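Specific mitochondrial acyl carrier protein (Toxoplasma, PDB 3CE7) probably carries acyl chains for mitochondrial fatty acid biosynthesis, as other acyl carrier proteins do on a phosphopantetheine arm. Local coordinates at residues 21-24 / 25-29; 57-60 / 61-64; 63-66 / 67-70; 81-85 / 86-90. All coordinates share one frame; numbering follows the deposited sequence. Where two conformers were deposited one is given.

How the contacts relate
From the N terminus, contact 1 comes first, one turn-to-turn contact within helix 17-29. Contact 2 covers the start of helix 57-71. Contact 3 continues along the same helix and shares Phe63 and Val64 with contact 2. Contact 4 comes last and joins the loop 81-85 to the start of helix 86-98. Each contact spans only local turns, so none closes a long loop. None encloses another, and 2 and 3 merely overlap. In the fold they meet. The Phe63 ring packs against helix 17-29 and against Leu86 and Ile89 of contact 4. Thr21 and Ile24 of contact 1 lie against Ala90. These contacts tie the three long helices of the acyl carrier bundle together.

Contact 1 (21-24 / 25-29); sequences TNYI and VGMCQ
Tyr23 and Met27 lie one turn apart on helix 17-29 and form a Met-aromatic contact. The sulfur comes to the ring from its edge. Met27 SD is 5.0 Å from the centroid of the Tyr23 ring and 77° off the ring normal. The ring atom nearest the sulfur is Tyr23 CD2, 3.8 Å from Met27 SD. The phenol therefore turns its side, not a face, to the thioether. Tyr23 CG stands anti to the backbone N (chi1 -157°), and this sends the ring out from the helix next to the following turn. Met27 CG passes close to the Tyr23 carbonyl, with CG and Tyr23 O 3.4 Å apart. Beyond it the Met27 chain bends at chi3 (59°), and its methyl group heads for helix 57-71.

Ile24 touches the same thioether more loosely, with Ile24 CG1 4.4 Å from Met27 SD. Val25 leans back on the preceding turn. Its CG2 lies 3.3 Å from Thr21 O, the oxygen that also accepts the bond from Val25 N. Met27 N bonds to Tyr23 O at 2.9 Å, and Cys28 N bonds to Ile24 O at the same length. These bonds fix the spacing at which the side chains meet. The hydroxyl of Thr21 is hydrogen-bonded to Ile17 O and probably also to Gln87 NE2.

The contact is part of the first long helix of the acyl carrier bundle. Thr21, Ile24 and Cys28 face helix 86-98 through Leu86 and Ala90. Ile24 and Met27 pack on Phe63 of helix 57-71, and Met27 also reaches Val67 and Ile70.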
loop_
_atom_site.group_PDB
_atom_site.type_symbol
_atom_site.label_atom_id
_atom_site.label_comp_id
_atom_site.label_asym_id
_atom_site.label_seq_id
_atom_site.Cartn_x
_atom_site.Cartn_y
_atom_site.Cartn_z
ATOM N N THR A 21 0.307 -5.611 7.196
ATOM C CA THR A 21 -0.727 -4.578 7.109
ATOM C C THR A 21 -0.374 -3.370 7.985
ATOM O O THR A 21 -0.410 -2.224 7.525
ATOM C CB THR A 21 -2.132 -5.112 7.464
ATOM O OG1 THR A 21 -2.472 -6.207 6.595
ATOM C CG2 THR A 21 -3.161 -4.003 7.264
ATOM N N ASN A 22 0.015 -3.624 9.230
ATOM C CA ASN A 22 0.460 -2.545 10.118
ATOM C C ASN A 22 1.605 -1.736 9.500
ATOM O O ASN A 22 1.590 -0.503 9.532
ATOM C CB ASN A 22 0.846 -3.096 11.502
ATOM C CG ASN A 22 -0.369 -3.425 12.356
ATOM O OD1 ASN A 22 -1.447 -2.875 12.141
ATOM N ND2 ASN A 22 -0.201 -4.331 13.324
ATOM N N TYR A 23 2.580 -2.426 8.902
ATOM C CA TYR A 23 3.718 -1.760 8.289
ATOM C C TYR A 23 3.289 -0.867 7.127
ATOM O O TYR A 23 3.721 0.294 7.000
ATOM C CB TYR A 23 4.747 -2.790 7.808
ATOM C CG TYR A 23 6.125 -2.192 7.701
ATOM C CD1 TYR A 23 6.964 -2.157 8.816
ATOM C CD2 TYR A 23 6.573 -1.625 6.510
ATOM C CE1 TYR A 23 8.223 -1.589 8.749
ATOM C CE2 TYR A 23 7.849 -1.051 6.431
ATOM C CZ TYR A 23 8.657 -1.039 7.562
ATOM O OH TYR A 23 9.925 -0.482 7.525
ATOM N N ILE A 24 2.418 -1.410 6.283
ATOM C CA ILE A 24 1.961 -0.708 5.091
ATOM C C ILE A 24 1.111 0.516 5.453
ATOM O O ILE A 24 1.222 1.553 4.810
ATOM C CB ILE A 24 1.265 -1.688 4.127
ATOM C CG1 ILE A 24 2.343 -2.552 3.456
ATOM C CG2 ILE A 24 0.376 -0.953 3.120
ATOM C CD1 ILE A 24 1.845 -3.614 2.502
ATOM N N VAL A 25 0.299 0.403 6.504
ATOM C CA VAL A 25 -0.422 1.574 7.028
ATOM C C VAL A 25 0.574 2.676 7.415
ATOM O O VAL A 25 0.404 3.830 7.011
ATOM C CB VAL A 25 -1.347 1.210 8.217
ATOM C CG1 VAL A 25 -1.902 2.477 8.907
ATOM C CG2 VAL A 25 -2.497 0.345 7.725
ATOM N N GLY A 26 1.626 2.303 8.139
ATOM C CA GLY A 26 2.687 3.250 8.519
ATOM C C GLY A 26 3.363 3.909 7.328
ATOM O O GLY A 26 3.628 5.122 7.338
ATOM N N MET A 27 3.638 3.119 6.294
ATOM C CA MET A 27 4.244 3.647 5.066
ATOM C C MET A 27 3.324 4.666 4.404
ATOM O O MET A 27 3.778 5.717 3.932
ATOM C CB MET A 27 4.504 2.523 4.067
ATOM C CG MET A 27 5.599 1.566 4.472
ATOM S SD MET A 27 5.724 0.190 3.313
ATOM C CE MET A 27 6.050 1.016 1.768
ATOM N N CYS A 28 2.035 4.326 4.346
ATOM C CA CYS A 28 1.050 5.159 3.680
ATOM C C CYS A 28 0.927 6.499 4.391
ATOM O O CYS A 28 0.779 7.531 3.743
ATOM C CB CYS A 28 -0.304 4.468 3.663
ATOM S SG CYS A 28 -1.612 5.462 2.856
ATOM N N GLN A 29 0.994 6.473 5.719
ATOM C CA GLN A 29 0.852 7.696 6.511
ATOM C C GLN A 29 1.882 8.763 6.146
ATOM O O GLN A 29 1.603 9.954 6.257
ATOM C CB GLN A 29 0.881 7.378 8.009
ATOM C CG GLN A 29 -0.428 6.726 8.486
ATOM C CD GLN A 29 -0.336 6.127 9.885
ATOM O OE1 GLN A 29 0.744 5.799 10.372
ATOM N NE2 GLN A 29 -1.489 5.969 10.530
#

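Contact 2 (57-60 / 61-64); sequences CLDT and VEFV
Glu62 reaches back, its chain extended beyond CG, to Leu58, one turn earlier. Its OE2 lies 3.6 Å from Leu58 CG and equally near CD1, so a carboxylate oxygen rests on the branched end of the leucine. Leu58 CG is anti to the backbone N (chi1 179°), which carries the branch across the end of the glutamate. Glu62 CG also sits close over the backbone, 3.3 Å from Leu58 O. The other oxygen, Glu62 OE1, is 4.0 Å from Asp59 OD1, and the two carboxylate planes are 72° apart. These like charges probably repel each other mildly.

The amides of Val61, Glu62, Phe63 and Val64 bond four residues back and set this spacing. This is the start of helix 57-71, the second long helix of the acyl carrier fold. Cys57 stands where the family's Asp-Ser-Leu motif usually has the serine that bears phosphopantetheine.

The Thr60 methyl touches that of Val64, with Thr60 CG2 and Val64 CG2 4.2 Å apart. A second shell holds the polar ends. Thr60 OG1 is hydrogen-bonded to Trp55 NE1. Asp59 OD2 accepts from Asp56 N, the residue just before the helix, which holds that carboxylate. Farther out, the Phe63 ring meets Phe31 edge-to-face.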
loop_
_atom_site.group_PDB
_atom_site.type_symbol
_atom_site.label_atom_id
_atom_site.label_comp_id
_atom_site.label_asym_id
_atom_site.label_seq_id
_atom_site.Cartn_x
_atom_site.Cartn_y
_atom_site.Cartn_z
ATOM N N CYS A 57 -3.665 8.506 -9.122
ATOM C CA CYS A 57 -2.939 7.424 -9.793
ATOM C C CYS A 57 -1.439 7.511 -9.550
ATOM O O CYS A 57 -0.792 6.494 -9.307
ATOM C CB CYS A 57 -3.227 7.409 -11.294
ATOM S SG CYS A 57 -4.922 6.965 -11.688
ATOM N N LEU A 58 -0.887 8.724 -9.603
ATOM C CA LEU A 58 0.542 8.900 -9.312
ATOM C C LEU A 58 0.921 8.383 -7.931
ATOM O O LEU A 58 1.954 7.719 -7.771
ATOM C CB LEU A 58 0.965 10.371 -9.433
ATOM C CG LEU A 58 2.440 10.666 -9.118
ATOM C CD1 LEU A 58 3.392 9.942 -10.076
ATOM C CD2 LEU A 58 2.670 12.166 -9.171
ATOM N N ASP A 59 0.121 8.715 -6.918
ATOM C CA ASP A 59 0.423 8.268 -5.564
ATOM C C ASP A 59 0.437 6.743 -5.498
ATOM O O ASP A 59 1.314 6.149 -4.884
ATOM C CB ASP A 59 -0.578 8.847 -4.575
ATOM C CG ASP A 59 -0.494 10.363 -4.491
ATOM O OD1 ASP A 59 0.567 10.893 -4.079
ATOM O OD2 ASP A 59 -1.495 11.012 -4.829
ATOM N N THR A 60 -0.521 6.111 -6.162
ATOM C CA THR A 60 -0.540 4.645 -6.180
ATOM C C THR A 60 0.717 4.064 -6.831
ATOM O O THR A 60 1.351 3.165 -6.267
ATOM C CB THR A 60 -1.809 4.123 -6.833
ATOM O OG1 THR A 60 -2.919 4.575 -6.050
ATOM C CG2 THR A 60 -1.802 2.584 -6.887
ATOM N N VAL A 61 1.091 4.600 -7.991
ATOM C CA VAL A 61 2.308 4.169 -8.684
ATOM C C VAL A 61 3.534 4.291 -7.757
ATOM O O VAL A 61 4.323 3.351 -7.626
ATOM C CB VAL A 61 2.529 4.976 -9.992
ATOM C CG1 VAL A 61 3.883 4.654 -10.624
ATOM C CG2 VAL A 61 1.388 4.721 -10.999
ATOM N N GLU A 62 3.680 5.447 -7.112
ATOM C CA GLU A 62 4.795 5.692 -6.186
ATOM C C GLU A 62 4.773 4.757 -4.980
ATOM O O GLU A 62 5.811 4.220 -4.556
ATOM C CB GLU A 62 4.768 7.144 -5.725
ATOM C CG GLU A 62 5.096 8.125 -6.838
ATOM C CD GLU A 62 4.873 9.570 -6.451
ATOM O OE1 GLU A 62 4.112 9.839 -5.488
ATOM O OE2 GLU A 62 5.442 10.444 -7.141
ATOM N N PHE A 63 3.579 4.558 -4.428
ATOM C CA PHE A 63 3.429 3.706 -3.251
ATOM C C PHE A 63 3.751 2.249 -3.576
ATOM O O PHE A 63 4.439 1.573 -2.813
ATOM C CB PHE A 63 2.029 3.822 -2.648
ATOM C CG PHE A 63 1.922 3.221 -1.289
ATOM C CD1 PHE A 63 2.477 3.867 -0.180
ATOM C CD2 PHE A 63 1.281 1.996 -1.101
ATOM C CE1 PHE A 63 2.415 3.305 1.093
ATOM C CE2 PHE A 63 1.204 1.432 0.178
ATOM C CZ PHE A 63 1.778 2.082 1.278
ATOM N N VAL A 64 3.281 1.782 -4.727
ATOM C CA VAL A 64 3.589 0.427 -5.178
ATOM C C VAL A 64 5.100 0.234 -5.336
ATOM O O VAL A 64 5.636 -0.785 -4.920
ATOM C CB VAL A 64 2.849 0.101 -6.488
ATOM C CG1 VAL A 64 3.425 -1.142 -7.158
ATOM C CG2 VAL A 64 1.347 -0.060 -6.222
#

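Contact 3 (63-66 / 67-70); sequences FVLD and VEEI
Val67 sets one methyl against the ring of Phe63, one turn back. Its CG1 is anti to the backbone N (chi1 168°), leaving CG2 next to that nitrogen and turned to the earlier turn. There CG2 lies 3.7 Å from Phe63 CE2 and 3.3 Å from Phe63 O.

Glu68 reaches back across Val64 and Leu65. Its CG is anti to the carbonyl carbon (chi1 -74°), and the chain is extended beyond it. Glu68 CD comes 4.0 Å from Val64 CG1, while OE1 meets Leu65 CD2 at 3.4 Å. Its other oxygen, OE2, is hydrogen-bonded to Val75 N, so the glutamate ties this helix to the loop after it. The segment is the middle and later part of helix 57-71 in the acyl carrier bundle. Val67 is on its buried side, against Ile89 and Val93 of helix 86-98 and Met27 of helix 17-29.

Glu69 takes much the same extended shape on a more exposed side. One water donates to its OE1 at 2.9 Å and to Asp66 O at 3.0 Å, bridging side chain and backbone. Asp66 OD1 lies 4.2 Å from Glu69 OE1, with the carboxylate planes 27° apart. Ile70 N donates to Asp66 O, and Ile70 CG1 lies 3.5 Å from the same oxygen.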
loop_
_atom_site.group_PDB
_atom_site.type_symbol
_atom_site.label_atom_id
_atom_site.label_comp_id
_atom_site.label_asym_id
_atom_site.label_seq_id
_atom_site.Cartn_x
_atom_site.Cartn_y
_atom_site.Cartn_z
ATOM N N PHE A 63 3.579 4.558 -4.428
ATOM C CA PHE A 63 3.429 3.706 -3.251
ATOM C C PHE A 63 3.751 2.249 -3.576
ATOM O O PHE A 63 4.439 1.573 -2.813
ATOM C CB PHE A 63 2.029 3.822 -2.648
ATOM C CG PHE A 63 1.922 3.221 -1.289
ATOM C CD1 PHE A 63 2.477 3.867 -0.180
ATOM C CD2 PHE A 63 1.281 1.996 -1.101
ATOM C CE1 PHE A 63 2.415 3.305 1.093
ATOM C CE2 PHE A 63 1.204 1.432 0.178
ATOM C CZ PHE A 63 1.778 2.082 1.278
ATOM N N VAL A 64 3.281 1.782 -4.727
ATOM C CA VAL A 64 3.589 0.427 -5.178
ATOM C C VAL A 64 5.100 0.234 -5.336
ATOM O O VAL A 64 5.636 -0.785 -4.920
ATOM C CB VAL A 64 2.849 0.101 -6.488
ATOM C CG1 VAL A 64 3.425 -1.142 -7.158
ATOM C CG2 VAL A 64 1.347 -0.060 -6.222
ATOM N N LEU A 65 5.787 1.215 -5.922
ATOM C CA LEU A 65 7.246 1.123 -6.042
ATOM C C LEU A 65 7.913 1.009 -4.671
ATOM O O LEU A 65 8.813 0.178 -4.466
ATOM C CB LEU A 65 7.799 2.317 -6.828
ATOM C CG LEU A 65 7.569 2.197 -8.339
ATOM C CD1 LEU A 65 7.664 3.541 -9.044
ATOM C CD2 LEU A 65 8.521 1.187 -9.000
ATOM N N ASP A 66 7.450 1.819 -3.722
ATOM C CA ASP A 66 7.959 1.778 -2.351
ATOM C C ASP A 66 7.770 0.388 -1.735
ATOM O O ASP A 66 8.658 -0.139 -1.054
ATOM C CB ASP A 66 7.234 2.808 -1.479
ATOM C CG ASP A 66 7.652 4.244 -1.773
ATOM O OD1 ASP A 66 8.482 4.487 -2.681
ATOM O OD2 ASP A 66 7.133 5.131 -1.071
ATOM N N VAL A 67 6.590 -0.186 -1.957
ATOM C CA VAL A 67 6.254 -1.516 -1.445
ATOM C C VAL A 67 7.105 -2.604 -2.097
ATOM O O VAL A 67 7.586 -3.517 -1.417
ATOM C CB VAL A 67 4.747 -1.823 -1.632
ATOM C CG1 VAL A 67 4.448 -3.313 -1.373
ATOM C CG2 VAL A 67 3.934 -0.936 -0.724
ATOM N N GLU A 68 7.295 -2.496 -3.410
ATOM C CA GLU A 68 8.142 -3.435 -4.143
ATOM C C GLU A 68 9.559 -3.423 -3.590
ATOM O O GLU A 68 10.189 -4.479 -3.461
ATOM C CB GLU A 68 8.156 -3.089 -5.627
ATOM C CG GLU A 68 6.864 -3.457 -6.349
ATOM C CD GLU A 68 6.859 -3.037 -7.808
ATOM O OE1 GLU A 68 7.315 -1.912 -8.113
ATOM O OE2 GLU A 68 6.387 -3.822 -8.647
ATOM N N GLU A 69 10.051 -2.224 -3.271
ATOM C CA GLU A 69 11.412 -2.056 -2.744
ATOM C C GLU A 69 11.594 -2.711 -1.382
ATOM O O GLU A 69 12.581 -3.412 -1.145
ATOM C CB GLU A 69 11.776 -0.565 -2.674
ATOM C CG GLU A 69 12.052 0.057 -4.032
ATOM C CD GLU A 69 12.169 1.578 -3.989
ATOM O OE1 GLU A 69 11.939 2.186 -2.919
ATOM O OE2 GLU A 69 12.492 2.157 -5.041
ATOM N N ILE A 70 10.635 -2.483 -0.490
ATOM C CA ILE A 70 10.750 -2.910 0.894
ATOM C C ILE A 70 10.504 -4.415 1.038
ATOM O O ILE A 70 11.184 -5.084 1.817
ATOM C CB ILE A 70 9.825 -2.073 1.811
ATOM C CG1 ILE A 70 10.411 -0.654 1.964
ATOM C CG2 ILE A 70 9.631 -2.751 3.158
ATOM C CD1 ILE A 70 9.466 0.396 2.529
HETATM O O HOH W 1 10.429 -0.928 -7.115
HETATM O O HOH W 2 10.660 1.962 -0.359
#

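Contact 4 (81-85 / 86-90); sequences DNFQT and LQEIA
Glu88 reaches back from the first turn of helix 86-98 to Gln84 and Thr85 in the loop before it. Its CB lies 3.5 Å from Thr85 O and borders the Phe83 ring near CD1. CG, anti to the carbonyl carbon (chi1 -71°), passes Thr85 OG1 at 3.4 Å. CD passes the same hydroxyl and comes up to Gln84 N. At the tip, OE1 accepts two backbone bonds. Gln84 N donates at 2.7 Å, almost straight, and meets Glu88 OE1 nearly end-on to its C-O bond. Thr85 N donates to the same OE1 at 3.1 Å, from above the carboxylate plane. A water lies 2.8 Å from Glu88 OE2 and as near to Asn82 O.

Thr85 returns the bond. It is the N-cap residue, and its OG1 accepts from Glu88 N at 3.3 Å. The exchange makes a capping box. Next to the box, Ile89 CG1 sits over the centre of the Phe83 ring, 3.6 Å from the centroid, in a CH-pi contact. Phe83 in turn packs on Val64 and Val75.

Two N-H groups hold OE1 in place and should limit how far the carboxylate can turn. They probably also stabilise its negative charge, and the N-terminal end of the helix would probably add to this.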
loop_
_atom_site.group_PDB
_atom_site.type_symbol
_atom_site.label_atom_id
_atom_site.label_comp_id
_atom_site.label_asym_id
_atom_site.label_seq_id
_atom_site.Cartn_x
_atom_site.Cartn_y
_atom_site.Cartn_z
ATOM N N ASP A 81 -2.988 -1.170 -11.122
ATOM C CA ASP A 81 -4.045 -0.324 -11.663
ATOM C C ASP A 81 -5.396 -0.585 -11.016
ATOM O O ASP A 81 -6.305 0.237 -11.137
ATOM C CB ASP A 81 -4.152 -0.495 -13.178
ATOM C CG ASP A 81 -2.937 0.045 -13.907
ATOM O OD1 ASP A 81 -2.176 0.848 -13.319
ATOM O OD2 ASP A 81 -2.742 -0.336 -15.079
ATOM N N ASN A 82 -5.520 -1.718 -10.322
ATOM C CA ASN A 82 -6.786 -2.069 -9.681
ATOM C C ASN A 82 -6.792 -1.999 -8.150
ATOM O O ASN A 82 -7.798 -2.324 -7.517
ATOM C CB ASN A 82 -7.257 -3.442 -10.167
ATOM C CG ASN A 82 -7.840 -3.390 -11.565
ATOM O OD1 ASN A 82 -8.994 -2.988 -11.757
ATOM N ND2 ASN A 82 -7.047 -3.790 -12.550
ATOM N N PHE A 83 -5.683 -1.561 -7.555
ATOM C CA PHE A 83 -5.638 -1.368 -6.101
ATOM C C PHE A 83 -6.512 -0.184 -5.702
ATOM O O PHE A 83 -6.414 0.899 -6.307
ATOM C CB PHE A 83 -4.219 -1.056 -5.624
ATOM C CG PHE A 83 -3.311 -2.261 -5.494
ATOM C CD1 PHE A 83 -3.791 -3.520 -5.109
ATOM C CD2 PHE A 83 -1.947 -2.108 -5.722
ATOM C CE1 PHE A 83 -2.924 -4.606 -4.989
ATOM C CE2 PHE A 83 -1.069 -3.184 -5.593
ATOM C CZ PHE A 83 -1.549 -4.434 -5.220
ATOM N N GLN A 84 -7.331 -0.372 -4.667
ATOM C CA GLN A 84 -8.135 0.714 -4.109
ATOM C C GLN A 84 -7.899 0.955 -2.617
ATOM O O GLN A 84 -8.171 2.051 -2.116
ATOM C CB GLN A 84 -9.622 0.484 -4.361
ATOM C CG GLN A 84 -10.005 0.521 -5.820
ATOM C CD GLN A 84 -11.477 0.276 -5.999
ATOM O OE1 GLN A 84 -11.937 -0.872 -6.001
ATOM N NE2 GLN A 84 -12.241 1.359 -6.137
ATOM N N THR A 85 -7.399 -0.064 -1.912
ATOM C CA THR A 85 -7.171 0.037 -0.462
ATOM C C THR A 85 -5.825 -0.552 -0.055
ATOM O O THR A 85 -5.230 -1.364 -0.791
ATOM C CB THR A 85 -8.247 -0.720 0.362
ATOM O OG1 THR A 85 -8.057 -2.141 0.221
ATOM C CG2 THR A 85 -9.665 -0.316 -0.063
ATOM N N LEU A 86 -5.344 -0.147 1.118
ATOM C CA LEU A 86 -4.097 -0.714 1.645
ATOM C C LEU A 86 -4.230 -2.195 1.989
ATOM O O LEU A 86 -3.261 -2.939 1.870
ATOM C CB LEU A 86 -3.630 0.032 2.890
ATOM C CG LEU A 86 -3.256 1.495 2.681
ATOM C CD1 LEU A 86 -2.960 2.058 4.038
ATOM C CD2 LEU A 86 -2.059 1.644 1.713
ATOM N N GLN A 87 -5.417 -2.628 2.422
ATOM C CA GLN A 87 -5.591 -4.043 2.717
ATOM C C GLN A 87 -5.298 -4.889 1.486
ATOM O O GLN A 87 -4.684 -5.957 1.595
ATOM C CB GLN A 87 -6.996 -4.358 3.231
ATOM C CG GLN A 87 -7.103 -5.774 3.758
ATOM C CD GLN A 87 -6.274 -5.964 5.003
ATOM O OE1 GLN A 87 -6.621 -5.446 6.072
ATOM N NE2 GLN A 87 -5.152 -6.678 4.873
ATOM N N GLU A 88 -5.733 -4.422 0.320
ATOM C CA GLU A 88 -5.475 -5.151 -0.925
ATOM C C GLU A 88 -3.978 -5.263 -1.210
ATOM O O GLU A 88 -3.493 -6.301 -1.665
ATOM C CB GLU A 88 -6.173 -4.449 -2.084
ATOM C CG GLU A 88 -7.696 -4.591 -2.040
ATOM C CD GLU A 88 -8.390 -3.693 -3.043
ATOM O OE1 GLU A 88 -7.757 -2.726 -3.505
ATOM O OE2 GLU A 88 -9.576 -3.941 -3.364
ATOM N N ILE A 89 -3.254 -4.174 -0.947
ATOM C CA ILE A 89 -1.819 -4.155 -1.190
ATOM C C ILE A 89 -1.117 -5.127 -0.242
ATOM O O ILE A 89 -0.295 -5.953 -0.687
ATOM C CB ILE A 89 -1.232 -2.739 -1.096
ATOM C CG1 ILE A 89 -1.954 -1.827 -2.097
ATOM C CG2 ILE A 89 0.281 -2.779 -1.410
ATOM C CD1 ILE A 89 -1.466 -0.379 -2.123
ATOM N N ALA A 90 -1.445 -5.035 1.051
ATOM C CA ALA A 90 -0.894 -5.960 2.052
ATOM C C ALA A 90 -1.191 -7.415 1.680
ATOM O O ALA A 90 -0.311 -8.275 1.732
ATOM C CB ALA A 90 -1.430 -5.639 3.432
HETATM O O HOH W 3 -10.050 -2.986 -5.985
#